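Local coordinates for protein Lon211 (Mycobacterium tuberculosis, PDB 6VBK) that is the N-terminal domain of the ATP-dependent protease Lon and probably helps to recognise and bind protein substrates for degradation, at residues G102-R107 against G123-A128; K140-L145 against L201-T206; D167-A172 against V196-L201. One frame throughout, in Å; residues are numbered along the deposited sequence.

Contact 1: G102-R107 against G123-A128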
loop_
_atom_site.group_PDB
_atom_site.type_symbol
_atom_site.label_atom_id
_atom_site.label_comp_id
_atom_site.label_asym_id
_atom_site.label_seq_id
_atom_site.Cartn_x
_atom_site.Cartn_y
_atom_site.Cartn_z
ATOM N N GLY B 102 1.026 -22.090 1.167
ATOM C CA GLY B 102 1.592 -20.887 0.574
ATOM C C GLY B 102 0.657 -20.269 -0.452
ATOM O O GLY B 102 0.192 -20.945 -1.375
ATOM N N VAL B 103 0.400 -18.971 -0.306
ATOM C CA VAL B 103 -0.589 -18.261 -1.117
ATOM C C VAL B 103 0.085 -17.392 -2.179
ATOM O O VAL B 103 -0.136 -17.579 -3.378
ATOM C CB VAL B 103 -1.536 -17.422 -0.229
ATOM C CG1 VAL B 103 -2.555 -16.650 -1.075
ATOM C CG2 VAL B 103 -2.245 -18.300 0.789
ATOM N N SER B 104 0.902 -16.426 -1.757
ATOM C CA SER B 104 1.472 -15.463 -2.693
ATOM C C SER B 104 2.785 -14.912 -2.152
ATOM O O SER B 104 3.118 -15.075 -0.975
ATOM C CB SER B 104 0.483 -14.326 -2.977
ATOM O OG SER B 104 0.081 -13.684 -1.777
ATOM N N ARG B 105 3.529 -14.240 -3.028
ATOM C CA ARG B 105 4.786 -13.625 -2.630
ATOM C C ARG B 105 4.536 -12.262 -2.003
ATOM O O ARG B 105 3.683 -11.495 -2.459
ATOM C CB ARG B 105 5.725 -13.492 -3.828
ATOM C CG ARG B 105 6.272 -14.816 -4.318
ATOM C CD ARG B 105 7.135 -14.647 -5.552
ATOM N NE ARG B 105 7.954 -15.831 -5.792
ATOM C CZ ARG B 105 7.523 -16.927 -6.407
ATOM N NH1 ARG B 105 6.274 -16.996 -6.849
ATOM N NH2 ARG B 105 8.341 -17.956 -6.578
ATOM N N VAL B 106 5.284 -11.967 -0.943
ATOM C CA VAL B 106 5.147 -10.719 -0.203
ATOM C C VAL B 106 6.526 -10.087 -0.084
ATOM O O VAL B 106 7.455 -10.713 0.443
ATOM C CB VAL B 106 4.529 -10.937 1.189
ATOM C CG1 VAL B 106 4.378 -9.613 1.912
ATOM C CG2 VAL B 106 3.183 -11.637 1.073
ATOM N N ARG B 107 6.664 -8.856 -0.575
ATOM C CA ARG B 107 7.922 -8.129 -0.473
ATOM C C ARG B 107 8.060 -7.553 0.931
ATOM O O ARG B 107 7.272 -6.691 1.335
ATOM C CB ARG B 107 7.992 -7.022 -1.522
ATOM C CG ARG B 107 9.219 -6.133 -1.399
ATOM C CD ARG B 107 9.621 -5.547 -2.743
ATOM N NE ARG B 107 10.030 -6.589 -3.682
ATOM C CZ ARG B 107 11.256 -7.098 -3.746
ATOM N NH1 ARG B 107 12.200 -6.660 -2.923
ATOM N NH2 ARG B 107 11.539 -8.044 -4.629
ATOM N N GLY B 123 4.527 -5.744 4.616
ATOM C CA GLY B 123 4.809 -6.400 3.353
ATOM C C GLY B 123 3.785 -6.047 2.298
ATOM O O GLY B 123 2.685 -5.572 2.598
ATOM N N THR B 124 4.160 -6.301 1.045
ATOM C CA THR B 124 3.331 -5.979 -0.109
ATOM C C THR B 124 3.135 -7.233 -0.947
ATOM O O THR B 124 4.113 -7.863 -1.360
ATOM C CB THR B 124 3.966 -4.872 -0.952
ATOM O OG1 THR B 124 4.086 -3.684 -0.163
ATOM C CG2 THR B 124 3.114 -4.581 -2.178
ATOM N N VAL B 125 1.873 -7.591 -1.196
ATOM C CA VAL B 125 1.585 -8.711 -2.082
ATOM C C VAL B 125 2.087 -8.382 -3.478
ATOM O O VAL B 125 1.791 -7.314 -4.028
ATOM C CB VAL B 125 0.082 -9.024 -2.089
ATOM C CG1 VAL B 125 -0.203 -10.234 -2.967
ATOM C CG2 VAL B 125 -0.416 -9.258 -0.678
ATOM N N LEU B 126 2.858 -9.296 -4.055
ATOM C CA LEU B 126 3.453 -9.089 -5.367
ATOM C C LEU B 126 2.548 -9.687 -6.436
ATOM O O LEU B 126 2.071 -10.817 -6.295
ATOM C CB LEU B 126 4.850 -9.704 -5.418
ATOM C CG LEU B 126 5.758 -9.111 -4.336
ATOM C CD1 LEU B 126 7.075 -9.856 -4.221
ATOM C CD2 LEU B 126 5.993 -7.631 -4.600
ATOM N N GLU B 127 2.310 -8.915 -7.498
ATOM C CA GLU B 127 1.343 -9.299 -8.517
ATOM C C GLU B 127 1.717 -10.621 -9.173
ATOM O O GLU B 127 2.891 -10.985 -9.282
ATOM C CB GLU B 127 1.237 -8.219 -9.595
ATOM C CG GLU B 127 0.347 -7.042 -9.244
ATOM C CD GLU B 127 -0.075 -6.258 -10.472
ATOM O OE1 GLU B 127 -1.227 -6.431 -10.924
ATOM O OE2 GLU B 127 0.752 -5.481 -10.995
ATOM N N ALA B 128 0.691 -11.341 -9.612
ATOM C CA ALA B 128 0.853 -12.506 -10.466
ATOM C C ALA B 128 0.259 -12.168 -11.826
ATOM O O ALA B 128 -0.869 -12.576 -12.130
ATOM C CB ALA B 128 0.178 -13.736 -9.857
HETATM O O HOH W 1 1.884 -13.395 -5.755
HETATM O O HOH W 2 6.734 -3.933 0.961
#

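Contact 2: K140-L145 against L201-T206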
loop_
_atom_site.group_PDB
_atom_site.type_symbol
_atom_site.label_atom_id
_atom_site.label_comp_id
_atom_site.label_asym_id
_atom_site.label_seq_id
_atom_site.Cartn_x
_atom_site.Cartn_y
_atom_site.Cartn_z
ATOM N N LYS B 140 5.922 -25.470 -21.190
ATOM C CA LYS B 140 5.899 -26.710 -21.962
ATOM C C LYS B 140 7.270 -27.373 -21.979
ATOM O O LYS B 140 7.379 -28.598 -21.847
ATOM C CB LYS B 140 5.422 -26.427 -23.386
ATOM C CG LYS B 140 5.139 -27.670 -24.215
ATOM C CD LYS B 140 4.721 -27.295 -25.629
ATOM C CE LYS B 140 4.125 -28.480 -26.369
ATOM N NZ LYS B 140 3.672 -28.097 -27.737
ATOM N N GLU B 141 8.331 -26.578 -22.138
ATOM C CA GLU B 141 9.680 -27.130 -22.107
ATOM C C GLU B 141 10.039 -27.634 -20.715
ATOM O O GLU B 141 10.667 -28.691 -20.574
ATOM C CB GLU B 141 10.688 -26.079 -22.575
ATOM C CG GLU B 141 12.137 -26.428 -22.271
ATOM C CD GLU B 141 13.117 -25.452 -22.892
ATOM O OE1 GLU B 141 12.721 -24.724 -23.827
ATOM O OE2 GLU B 141 14.283 -25.413 -22.446
ATOM N N TYR B 142 9.640 -26.898 -19.675
ATOM C CA TYR B 142 9.996 -27.291 -18.315
ATOM C C TYR B 142 9.282 -28.565 -17.883
ATOM O O TYR B 142 9.822 -29.329 -17.075
ATOM C CB TYR B 142 9.686 -26.155 -17.340
ATOM C CG TYR B 142 9.956 -26.511 -15.897
ATOM C CD1 TYR B 142 11.221 -26.906 -15.486
ATOM C CD2 TYR B 142 8.947 -26.449 -14.946
ATOM C CE1 TYR B 142 11.474 -27.235 -14.167
ATOM C CE2 TYR B 142 9.190 -26.774 -13.625
ATOM C CZ TYR B 142 10.455 -27.166 -13.242
ATOM O OH TYR B 142 10.701 -27.491 -11.927
ATOM N N LYS B 143 8.077 -28.813 -18.403
ATOM C CA LYS B 143 7.357 -30.029 -18.040
ATOM C C LYS B 143 8.105 -31.273 -18.502
ATOM O O LYS B 143 8.157 -32.277 -17.783
ATOM C CB LYS B 143 5.945 -30.004 -18.625
ATOM C CG LYS B 143 4.991 -29.073 -17.899
ATOM C CD LYS B 143 3.612 -29.094 -18.533
ATOM C CE LYS B 143 2.665 -28.162 -17.802
ATOM N NZ LYS B 143 1.312 -28.133 -18.423
ATOM N N GLY B 144 8.696 -31.223 -19.698
ATOM C CA GLY B 144 9.458 -32.361 -20.182
ATOM C C GLY B 144 10.677 -32.664 -19.333
ATOM O O GLY B 144 11.063 -33.826 -19.184
ATOM N N LEU B 145 11.293 -31.628 -18.759
ATOM C CA LEU B 145 12.467 -31.837 -17.917
ATOM C C LEU B 145 12.082 -32.468 -16.584
ATOM O O LEU B 145 12.692 -33.453 -16.151
ATOM C CB LEU B 145 13.194 -30.511 -17.694
ATOM C CG LEU B 145 13.541 -29.695 -18.941
ATOM C CD1 LEU B 145 14.273 -28.414 -18.566
ATOM C CD2 LEU B 145 14.366 -30.521 -19.913
ATOM N N LEU B 201 14.939 -19.723 -15.045
ATOM C CA LEU B 201 15.898 -20.083 -14.003
ATOM C C LEU B 201 15.860 -21.577 -13.703
ATOM O O LEU B 201 16.903 -22.238 -13.672
ATOM C CB LEU B 201 15.622 -19.285 -12.727
ATOM C CG LEU B 201 16.176 -17.864 -12.638
ATOM C CD1 LEU B 201 15.527 -17.105 -11.491
ATOM C CD2 LEU B 201 17.686 -17.892 -12.471
ATOM N N VAL B 202 14.663 -22.127 -13.474
ATOM C CA VAL B 202 14.562 -23.519 -13.045
ATOM C C VAL B 202 14.848 -24.474 -14.200
ATOM O O VAL B 202 15.311 -25.600 -13.979
ATOM C CB VAL B 202 13.182 -23.783 -12.411
ATOM C CG1 VAL B 202 12.074 -23.647 -13.445
ATOM C CG2 VAL B 202 13.145 -25.155 -11.749
ATOM N N ILE B 203 14.589 -24.052 -15.441
ATOM C CA ILE B 203 14.890 -24.903 -16.591
ATOM C C ILE B 203 16.390 -25.156 -16.684
ATOM O O ILE B 203 16.831 -26.282 -16.952
ATOM C CB ILE B 203 14.336 -24.276 -17.884
ATOM C CG1 ILE B 203 12.828 -24.514 -17.993
ATOM C CG2 ILE B 203 15.051 -24.825 -19.109
ATOM C CD1 ILE B 203 12.180 -23.802 -19.164
ATOM N N GLY B 204 17.197 -24.121 -16.449
ATOM C CA GLY B 204 18.640 -24.300 -16.472
ATOM C C GLY B 204 19.140 -25.173 -15.337
ATOM O O GLY B 204 20.015 -26.020 -15.535
ATOM N N TRP B 205 18.595 -24.979 -14.133
ATOM C CA TRP B 205 18.997 -25.805 -12.998
ATOM C C TRP B 205 18.558 -27.252 -13.173
ATOM O O TRP B 205 19.262 -28.170 -12.738
ATOM C CB TRP B 205 18.424 -25.236 -11.700
ATOM C CG TRP B 205 18.797 -23.808 -11.445
ATOM C CD1 TRP B 205 19.856 -23.129 -11.976
ATOM C CD2 TRP B 205 18.104 -22.876 -10.605
ATOM N NE1 TRP B 205 19.869 -21.835 -11.514
ATOM C CE2 TRP B 205 18.804 -21.655 -10.671
ATOM C CE3 TRP B 205 16.963 -22.957 -9.801
ATOM C CZ2 TRP B 205 18.400 -20.523 -9.965
ATOM C CZ3 TRP B 205 16.563 -21.833 -9.101
ATOM C CH2 TRP B 205 17.280 -20.633 -9.187
ATOM N N THR B 206 17.402 -27.475 -13.803
ATOM C CA THR B 206 16.918 -28.837 -14.006
ATOM C C THR B 206 17.764 -29.572 -15.037
ATOM O O THR B 206 18.062 -30.761 -14.872
ATOM C CB THR B 206 15.454 -28.817 -14.442
ATOM O OG1 THR B 206 14.715 -27.922 -13.602
ATOM C CG2 THR B 206 14.851 -30.208 -14.341
#

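Contact 3: D167-A172 against V196-L201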
loop_
_atom_site.group_PDB
_atom_site.type_symbol
_atom_site.label_atom_id
_atom_site.label_comp_id
_atom_site.label_asym_id
_atom_site.label_seq_id
_atom_site.Cartn_x
_atom_site.Cartn_y
_atom_site.Cartn_z
ATOM N N ASP B 167 -1.032 -23.302 -15.210
ATOM C CA ASP B 167 -0.426 -22.024 -14.860
ATOM C C ASP B 167 1.088 -22.166 -14.757
ATOM O O ASP B 167 1.571 -22.949 -13.930
ATOM C CB ASP B 167 -0.995 -21.509 -13.545
ATOM C CG ASP B 167 -0.491 -20.129 -13.199
ATOM O OD1 ASP B 167 -0.734 -19.196 -13.992
ATOM O OD2 ASP B 167 0.144 -19.975 -12.135
ATOM N N PRO B 168 1.864 -21.439 -15.563
ATOM C CA PRO B 168 3.329 -21.567 -15.483
ATOM C C PRO B 168 3.907 -21.136 -14.147
ATOM O O PRO B 168 4.956 -21.654 -13.742
ATOM C CB PRO B 168 3.819 -20.665 -16.625
ATOM C CG PRO B 168 2.652 -20.547 -17.551
ATOM C CD PRO B 168 1.444 -20.566 -16.671
ATOM N N SER B 169 3.261 -20.199 -13.449
ATOM C CA SER B 169 3.770 -19.766 -12.153
ATOM C C SER B 169 3.645 -20.879 -11.119
ATOM O O SER B 169 4.587 -21.148 -10.364
ATOM C CB SER B 169 3.032 -18.509 -11.690
ATOM O OG SER B 169 3.562 -18.025 -10.469
ATOM N N THR B 170 2.486 -21.540 -11.075
ATOM C CA THR B 170 2.305 -22.662 -10.160
ATOM C C THR B 170 3.250 -23.807 -10.503
ATOM O O THR B 170 3.778 -24.479 -9.608
ATOM C CB THR B 170 0.853 -23.137 -10.197
ATOM O OG1 THR B 170 -0.019 -22.030 -9.936
ATOM C CG2 THR B 170 0.617 -24.221 -9.153
ATOM N N LEU B 171 3.479 -24.039 -11.798
ATOM C CA LEU B 171 4.401 -25.089 -12.219
ATOM C C LEU B 171 5.819 -24.808 -11.738
ATOM O O LEU B 171 6.517 -25.718 -11.275
ATOM C CB LEU B 171 4.373 -25.226 -13.741
ATOM C CG LEU B 171 5.424 -26.137 -14.375
ATOM C CD1 LEU B 171 5.210 -27.586 -13.960
ATOM C CD2 LEU B 171 5.408 -25.997 -15.892
ATOM N N ALA B 172 6.265 -23.555 -11.845
ATOM C CA ALA B 172 7.616 -23.220 -11.409
ATOM C C ALA B 172 7.745 -23.313 -9.894
ATOM O O ALA B 172 8.754 -23.811 -9.380
ATOM C CB ALA B 172 7.997 -21.824 -11.900
ATOM N N VAL B 196 8.455 -15.580 -16.283
ATOM C CA VAL B 196 9.387 -15.914 -17.358
ATOM C C VAL B 196 10.785 -16.144 -16.799
ATOM O O VAL B 196 11.479 -17.089 -17.190
ATOM C CB VAL B 196 9.376 -14.817 -18.440
ATOM C CG1 VAL B 196 10.669 -14.837 -19.241
ATOM C CG2 VAL B 196 8.180 -14.998 -19.362
ATOM N N GLU B 197 11.211 -15.294 -15.861
ATOM C CA GLU B 197 12.534 -15.450 -15.266
ATOM C C GLU B 197 12.643 -16.744 -14.469
ATOM O O GLU B 197 13.645 -17.459 -14.573
ATOM C CB GLU B 197 12.853 -14.251 -14.376
ATOM C CG GLU B 197 13.084 -12.945 -15.114
ATOM C CD GLU B 197 13.328 -11.788 -14.165
ATOM O OE1 GLU B 197 12.359 -11.323 -13.528
ATOM O OE2 GLU B 197 14.492 -11.351 -14.045
ATOM N N ARG B 198 11.622 -17.063 -13.669
ATOM C CA ARG B 198 11.687 -18.251 -12.820
ATOM C C ARG B 198 11.786 -19.523 -13.654
ATOM O O ARG B 198 12.650 -20.373 -13.409
ATOM C CB ARG B 198 10.469 -18.313 -11.901
ATOM C CG ARG B 198 10.436 -17.239 -10.834
ATOM C CD ARG B 198 9.668 -17.723 -9.619
ATOM N NE ARG B 198 8.375 -18.295 -9.975
ATOM C CZ ARG B 198 7.264 -17.585 -10.132
ATOM N NH1 ARG B 198 7.287 -16.270 -9.967
ATOM N NH2 ARG B 198 6.130 -18.190 -10.454
ATOM N N LEU B 199 10.893 -19.679 -14.634
ATOM C CA LEU B 199 10.963 -20.835 -15.522
ATOM C C LEU B 199 12.318 -20.906 -16.210
ATOM O O LEU B 199 12.967 -21.956 -16.229
ATOM C CB LEU B 199 9.831 -20.777 -16.550
ATOM C CG LEU B 199 8.427 -21.085 -16.026
ATOM C CD1 LEU B 199 7.375 -20.661 -17.035
ATOM C CD2 LEU B 199 8.296 -22.567 -15.710
ATOM N N GLU B 200 12.773 -19.777 -16.757
ATOM C CA GLU B 200 14.100 -19.697 -17.352
ATOM C C GLU B 200 15.204 -19.958 -16.333
ATOM O O GLU B 200 16.293 -20.401 -16.713
ATOM C CB GLU B 200 14.254 -18.329 -18.024
ATOM C CG GLU B 200 13.384 -18.061 -19.234
ATOM C CD GLU B 200 13.572 -16.652 -19.767
ATOM O OE1 GLU B 200 14.229 -15.844 -19.082
ATOM O OE2 GLU B 200 13.053 -16.342 -20.859
ATOM N N LEU B 201 14.939 -19.723 -15.045
ATOM C CA LEU B 201 15.898 -20.083 -14.003
ATOM C C LEU B 201 15.860 -21.577 -13.703
ATOM O O LEU B 201 16.903 -22.238 -13.672
ATOM C CB LEU B 201 15.622 -19.285 -12.727
ATOM C CG LEU B 201 16.176 -17.864 -12.638
ATOM C CD1 LEU B 201 15.527 -17.105 -11.491
ATOM C CD2 LEU B 201 17.686 -17.892 -12.471
#

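Contact 1: G102-R107 against G123-A128
Three backbone hydrogen bonds hold G102-R107 against G123-A128. R107 and T124 form an antiparallel hydrogen-bonded pair: R107 N gives to T124 O at 2.8 Å, in the carbonyl plane and on a lone pair, while the return bond from T124 N to R107 O is longer, 3.1 Å, and reaches the oxygen from above its plane. One step along, V106 and V125 are the non-hydrogen-bonded pair, and beyond them L126 N donates to R105 O at 2.8 Å, nearly straight at 166°. V106 CG1, anti to the backbone N, packs directly on the backbone of G123, 3.5 Å from its CA. L126 puts its isobutyl group across the partner strand, CD1 against R105 CB at 3.9 Å and CD2 against R107 CB at 3.7 Å.

These are neighbouring arms of the beta hairpin made by strands 96-112 and 120-125, part of the mixed sheet of the Lon substrate-binding domain, a member of the PUA clan. V106 and V125 share one face of the sheet, R107 and T124 the other.

At R105 and L126 the second link runs through a water, which accepts from R105 N and donates to L126 O; another water, beside the R107-T124 pair, donates to R107 O and also bonds T124 OG1. R105 runs extended from CG to NE away from the hairpin, and its guanidinium reaches the helical part, with a salt bridge to D173 and hydrogen bonds to the carbonyls of V189 and L190. Strand 79-88 flanks 102-107 through backbone bonds from V106 to G80 and from S104 to L82, and T124 packs on R90 of the second subunit.

Contact 2: K140-L145 against L201-T206
This is a helix-helix contact in the alpha-helical part of the domain, where helix 133-153 lies beside the final helix 195-207. The local axes run the same way at 28° to each other and come within 9.9 Å, and no hydrogen bond links K140-L145 to L201-T206. Y142 fills much of the interface. With CG anti to its backbone N, the ring swings toward the second helix and takes V202 CG1 over one face, a CH-pi contact of 3.9 Å to the ring centroid. V202 CG2 meets the phenol end, 3.4 Å from Y142 OH. T206 comes in at the ring edge, its OG1 in the ring plane and 3.4 Å from Y142 CE1. That hydroxyl is turned back to its own helix, donating to V202 O over a very short 2.4 Å. V202 O also accepts the helical bond from T206 N, so two donors of one residue grip it.

I203 sits across from the root of the tyrosine, with its CG1 at 3.6 Å from Y142 CB. On its other branch, I203 CG2 touches L145 CD1 at 3.7 Å and is brushed by the carboxylate of E141, whose OE2 forms a salt bridge with R207, the next residue along helix 195-207, a charged link between the same two helices. L145 CB also rests on T206 CG2. Among the surrounding helices, Y142 packs as well on L171 of helix 168-173, while W205 turns to helix 183-191.

Contact 3: D167-A172 against V196-L201
The short helix 168-173, with its N-cap D167, packs on helix 195-207 inside the helical bundle, their local axes 39° apart and 9.5 Å at closest approach. At the cap, D167 OD2 accepts from T170 N at 3.0 Å, from above the carboxylate plane. The apolar half of the contact belongs to L199. Its CD1 presses on P168 CB at 3.6 Å, and its CD2 faces A172 CB at 3.9 Å.

Beside it R198 reaches across, its chain bent at chi3 (-50°), which brings the guanidinium edge-on to the first turn. R198 NH2 donates to S169 OG at 2.6 Å, short but bent, 134° at the hydrogen, with the oxygen close to the guanidinium plane, and makes a second, weak bond to S169 O. The serine hydroxyl stands anti to its backbone N, and A172 CB lies along the same guanidinium edge near NE. R198 NH1 is taken by T192 O.

Neutral oxygens thus receive a buried arginine at both terminal nitrogens. D173 makes a long, weak ion pair with its NE, and with R105 NH1 close to R198 NH1, this nearby carboxylate probably helps to offset two crowded positive charges.

Overall arrangement
Contacts 2 and 3 lie along the same helix, 195-207, with centres 9 Å apart and L201 common to both; contact 3 is nested within the chain loop that contact 2 closes. They touch directly: Y142 CD2 packs on L171 CG at 3.6 Å, and L199 adjoins the same tyrosine, giving one continuous apolar core between three helices. Contact 1 belongs to the beta part, its centre 15 Å from that of contact 3 and 23 Å from that of contact 2. It meets contact 3 where R105 NH2 comes to 3.3 Å from R198 CD, with D173 near both guanidiniums, so the arginines mark the seam between sheet and helices. Contacts 1 and 2 do not touch.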